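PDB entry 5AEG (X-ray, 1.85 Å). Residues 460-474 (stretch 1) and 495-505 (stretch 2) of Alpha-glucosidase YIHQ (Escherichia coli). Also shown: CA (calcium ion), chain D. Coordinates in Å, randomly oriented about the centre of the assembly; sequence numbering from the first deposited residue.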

# COMPACT_ATOMS: atom_id res chain seq x y z
N GLY A 460 3.35 -10.19 -3.19
CA GLY A 460 4.11 -10.84 -2.11
C GLY A 460 4.27 -10.02 -0.83
O GLY A 460 4.60 -10.56 0.25
N SER A 461 4.10 -8.69 -0.92
CA SER A 461 4.05 -7.84 0.29
C SER A 461 2.98 -8.32 1.27
O SER A 461 3.05 -8.12 2.47
N GLN A 462 1.97 -8.98 0.74
CA GLN A 462 0.95 -9.60 1.58
C GLN A 462 1.52 -10.61 2.63
O GLN A 462 0.95 -10.77 3.71
N LYS A 463 2.60 -11.30 2.28
CA LYS A 463 3.31 -12.18 3.25
C LYS A 463 4.43 -11.38 3.99
O LYS A 463 4.62 -11.52 5.21
N TYR A 464 5.16 -10.59 3.23
CA TYR A 464 6.42 -10.07 3.73
C TYR A 464 6.35 -8.71 4.44
O TYR A 464 7.23 -8.46 5.23
N SER A 465 5.34 -7.86 4.20
CA SER A 465 5.31 -6.54 4.92
C SER A 465 4.40 -6.72 6.14
O SER A 465 3.19 -7.00 6.01
N THR A 466 4.93 -6.52 7.33
CA THR A 466 4.17 -6.69 8.50
C THR A 466 3.14 -5.56 8.74
O THR A 466 2.24 -5.71 9.58
N MET A 467 3.30 -4.44 8.05
CA MET A 467 2.34 -3.30 8.17
C MET A 467 2.55 -2.38 7.04
O MET A 467 3.74 -2.04 6.73
N MET A 468 1.46 -1.97 6.38
CA MET A 468 1.55 -0.93 5.39
C MET A 468 1.24 0.42 6.05
O MET A 468 0.42 0.53 6.96
N TRP A 469 1.94 1.47 5.58
CA TRP A 469 1.52 2.84 5.87
C TRP A 469 1.23 3.55 4.57
O TRP A 469 1.87 3.29 3.54
N ALA A 470 0.37 4.56 4.67
CA ALA A 470 -0.12 5.22 3.48
C ALA A 470 0.83 6.22 2.80
O ALA A 470 0.43 6.90 1.89
N GLY A 471 2.08 6.26 3.22
CA GLY A 471 3.04 7.10 2.55
C GLY A 471 2.77 8.57 2.77
O GLY A 471 2.24 8.92 3.79
N ASP A 472 3.05 9.38 1.74
CA ASP A 472 3.04 10.89 1.83
C ASP A 472 1.71 11.41 1.46
O ASP A 472 1.38 11.46 0.31
N GLN A 473 0.90 11.82 2.47
CA GLN A 473 -0.21 12.70 2.22
C GLN A 473 0.26 14.16 2.38
O GLN A 473 1.17 14.44 3.14
N ASN A 474 -0.36 15.05 1.65
CA ASN A 474 -0.23 16.45 1.95
C ASN A 474 -0.75 16.74 3.36
O ASN A 474 -1.71 16.09 3.81
N MET A 495 -8.77 -5.35 -0.35
CA MET A 495 -9.26 -6.13 -1.47
C MET A 495 -8.13 -6.71 -2.33
O MET A 495 -8.39 -7.54 -3.20
N THR A 496 -6.88 -6.34 -2.05
CA THR A 496 -5.71 -6.92 -2.70
C THR A 496 -4.95 -7.77 -1.68
O THR A 496 -3.76 -8.12 -1.83
N GLY A 497 -5.59 -8.09 -0.57
CA GLY A 497 -4.97 -8.96 0.38
C GLY A 497 -4.03 -8.51 1.43
O GLY A 497 -3.34 -9.34 2.01
N HIS A 498 -3.97 -7.22 1.69
CA HIS A 498 -3.16 -6.68 2.80
C HIS A 498 -4.15 -5.90 3.73
O HIS A 498 -4.85 -4.92 3.32
N GLY A 499 -4.29 -6.41 4.96
CA GLY A 499 -5.29 -6.00 5.92
C GLY A 499 -4.76 -5.22 7.15
O GLY A 499 -5.49 -5.01 8.08
N LEU A 500 -3.50 -4.75 7.14
CA LEU A 500 -2.92 -3.94 8.20
C LEU A 500 -2.41 -2.61 7.65
O LEU A 500 -1.41 -2.61 6.93
N HIS A 501 -3.02 -1.48 8.03
CA HIS A 501 -2.80 -0.22 7.36
C HIS A 501 -2.92 0.92 8.34
O HIS A 501 -3.89 0.98 9.06
N HIS A 502 -1.98 1.87 8.26
CA HIS A 502 -2.10 3.16 9.00
C HIS A 502 -1.52 4.26 8.19
O HIS A 502 -1.03 4.06 7.02
N SER A 503 -1.69 5.46 8.73
CA SER A 503 -1.20 6.67 8.09
C SER A 503 -0.47 7.55 9.14
O SER A 503 -0.64 7.40 10.38
N ASP A 504 0.37 8.44 8.60
CA ASP A 504 0.99 9.51 9.44
C ASP A 504 -0.13 10.41 10.08
O ASP A 504 -0.93 11.02 9.35
N ILE A 505 -0.21 10.45 11.39
CA ILE A 505 -1.15 11.31 12.05
C ILE A 505 -0.73 12.77 11.78
O ILE A 505 0.33 13.20 12.21

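Thr-496 (chi1 m) lies sideways to stretch 1, and its carbonyl accepts a hydrogen bond from the amide of Gln-462, NE2 to O 2.9 Å. At Gly-497 a side chain would point toward stretch 1, tight against CG of Gln-462. His-498 points in, with chi1 t. Its NE2 donates to the carbonyl O of Ser-465 at 2.9 Å, just past the helix. Met-468, with all three chi angles m, lays CG over one face of this ring, 3.5 Å from His-498 CE1. Leu-500 (m, t) also points in; its CD1 reaches Thr-466 O at 3.4 Å, and its CB lies 4.0 Å from Met-467 SD.

Two parallel bridges follow. His-501 (chi1 t) shares a sheet face with Met-468, and its CE1 meets Ala-470 CB at 3.8 Å. His-502 (chi1 p) shares the other face with Trp-469, whose CB covers the imidazole. His-502 ND1 makes a weak hydrogen bond to Met-467 SD, 3.4 Å.

Ser-503 CB packs 4.0 Å from Ala-470 CB. Asp-504 (chi1 m) starts sideways, but its end comes nearer: OD2 accepts from Trp-469 NE1 at 3.1 Å. Water 2 links this OD2 to Gln-473, and water 1 joins Asp-504 N to Gly-471 O and Gln-473 OE1. The calcium sits apart, bound by Asp-472 through O and OD2, both 2.4 Å.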

# COMPACT_ATOMS: atom_id res chain seq x y z
CB SER A 461 3.82 -6.33 -0.10
OG SER A 461 5.02 -5.87 -0.71
CB GLN A 462 -0.07 -10.31 0.71
CG GLN A 462 -0.92 -9.45 -0.19
CD GLN A 462 -0.22 -8.96 -1.44
OE1 GLN A 462 0.87 -9.45 -1.80
NE2 GLN A 462 -0.84 -7.99 -2.11
CB LYS A 463 4.03 -13.34 2.50
CG LYS A 463 4.76 -14.33 3.44
CD LYS A 463 5.16 -15.56 2.61
CE LYS A 463 6.09 -16.56 3.28
NZ LYS A 463 5.93 -16.57 4.75
CB TYR A 464 7.44 -9.99 2.59
CG TYR A 464 7.79 -11.35 2.02
CD1 TYR A 464 8.16 -12.41 2.86
CD2 TYR A 464 7.67 -11.59 0.66
CE1 TYR A 464 8.47 -13.67 2.34
CE2 TYR A 464 7.97 -12.84 0.14
CZ TYR A 464 8.37 -13.87 0.98
OH TYR A 464 8.64 -15.08 0.43
CB SER A 465 4.80 -5.41 4.07
OG SER A 465 4.76 -4.23 4.85
CB THR A 466 5.10 -6.77 9.74
OG1 THR A 466 6.14 -5.75 9.65
CG2 THR A 466 5.84 -8.18 9.76
CB MET A 467 2.61 -2.55 9.49
CG MET A 467 1.89 -1.24 9.61
SD MET A 467 0.09 -1.27 9.76
CE MET A 467 -0.03 -1.87 11.46
CB MET A 468 0.64 -1.15 4.16
CG MET A 468 0.77 -2.49 3.50
SD MET A 468 2.42 -2.88 2.98
CE MET A 468 2.92 -1.53 1.99
CB TRP A 469 2.39 3.60 6.87
CG TRP A 469 3.18 4.80 6.40
CD1 TRP A 469 2.81 6.12 6.46
CD2 TRP A 469 4.52 4.78 5.88
NE1 TRP A 469 3.81 6.89 5.94
CE2 TRP A 469 4.84 6.09 5.54
CE3 TRP A 469 5.43 3.75 5.57
CZ2 TRP A 469 6.10 6.43 4.95
CZ3 TRP A 469 6.65 4.09 5.02
CH2 TRP A 469 6.94 5.41 4.66
CB ALA A 470 -1.44 5.90 3.81
CB ASP A 472 4.08 11.57 0.90
CG ASP A 472 3.96 11.11 -0.65
OD1 ASP A 472 4.30 9.87 -0.76
OD2 ASP A 472 3.54 11.86 -1.71
CB GLN A 473 -1.37 12.51 3.27
CG GLN A 473 -2.23 11.31 2.91
CD GLN A 473 -1.53 10.02 3.20
OE1 GLN A 473 -1.21 9.74 4.35
NE2 GLN A 473 -1.24 9.23 2.16
CB ASN A 474 -1.03 17.28 0.97
CG ASN A 474 -0.41 17.31 -0.48
OD1 ASN A 474 0.70 16.86 -0.72
ND2 ASN A 474 -1.18 17.80 -1.43
CB MET A 495 -10.15 -5.27 -2.36
CG MET A 495 -11.43 -4.80 -1.68
SD MET A 495 -12.41 -6.14 -0.93
CE MET A 495 -13.02 -6.86 -2.45
CB THR A 496 -4.77 -5.78 -3.25
OG1 THR A 496 -5.54 -4.83 -3.98
CG2 THR A 496 -3.78 -6.38 -4.23
CB HIS A 498 -2.00 -5.80 2.34
CG HIS A 498 -0.95 -5.68 3.41
ND1 HIS A 498 -1.22 -5.20 4.68
CD2 HIS A 498 0.32 -6.12 3.43
CE1 HIS A 498 -0.14 -5.31 5.43
NE2 HIS A 498 0.82 -5.85 4.69
CB LEU A 500 -1.80 -4.73 8.92
CG LEU A 500 -2.18 -6.12 9.47
CD1 LEU A 500 -0.96 -6.84 9.99
CD2 LEU A 500 -3.20 -5.96 10.52
CB HIS A 501 -3.87 -0.02 6.26
CG HIS A 501 -3.60 1.06 5.27
ND1 HIS A 501 -4.24 2.27 5.29
CD2 HIS A 501 -2.85 1.05 4.15
CE1 HIS A 501 -3.89 2.98 4.24
NE2 HIS A 501 -3.08 2.23 3.50
CB HIS A 502 -1.44 3.06 10.41
CG HIS A 502 0.06 3.09 10.41
ND1 HIS A 502 0.83 2.05 9.96
CD2 HIS A 502 0.94 4.05 10.79
CE1 HIS A 502 2.11 2.32 10.15
NE2 HIS A 502 2.21 3.57 10.55
CB SER A 503 -2.31 7.43 7.37
OG SER A 503 -3.36 7.87 8.32
CB ASP A 504 1.89 10.41 8.59
CG ASP A 504 3.08 9.67 7.96
OD1 ASP A 504 3.82 8.90 8.63
OD2 ASP A 504 3.20 9.81 6.72
CB ILE A 505 -1.25 11.07 13.56
CG1 ILE A 505 -1.85 9.71 13.83
CG2 ILE A 505 -2.13 12.16 14.14
CD1 ILE A 505 -1.78 9.15 15.24
CA CA D . 1.22 12.47 -1.86
O HOH W 1 0.49 8.09 5.67
O HOH W 2 1.07 11.32 5.31
O HOH W 3 1.97 14.47 -0.79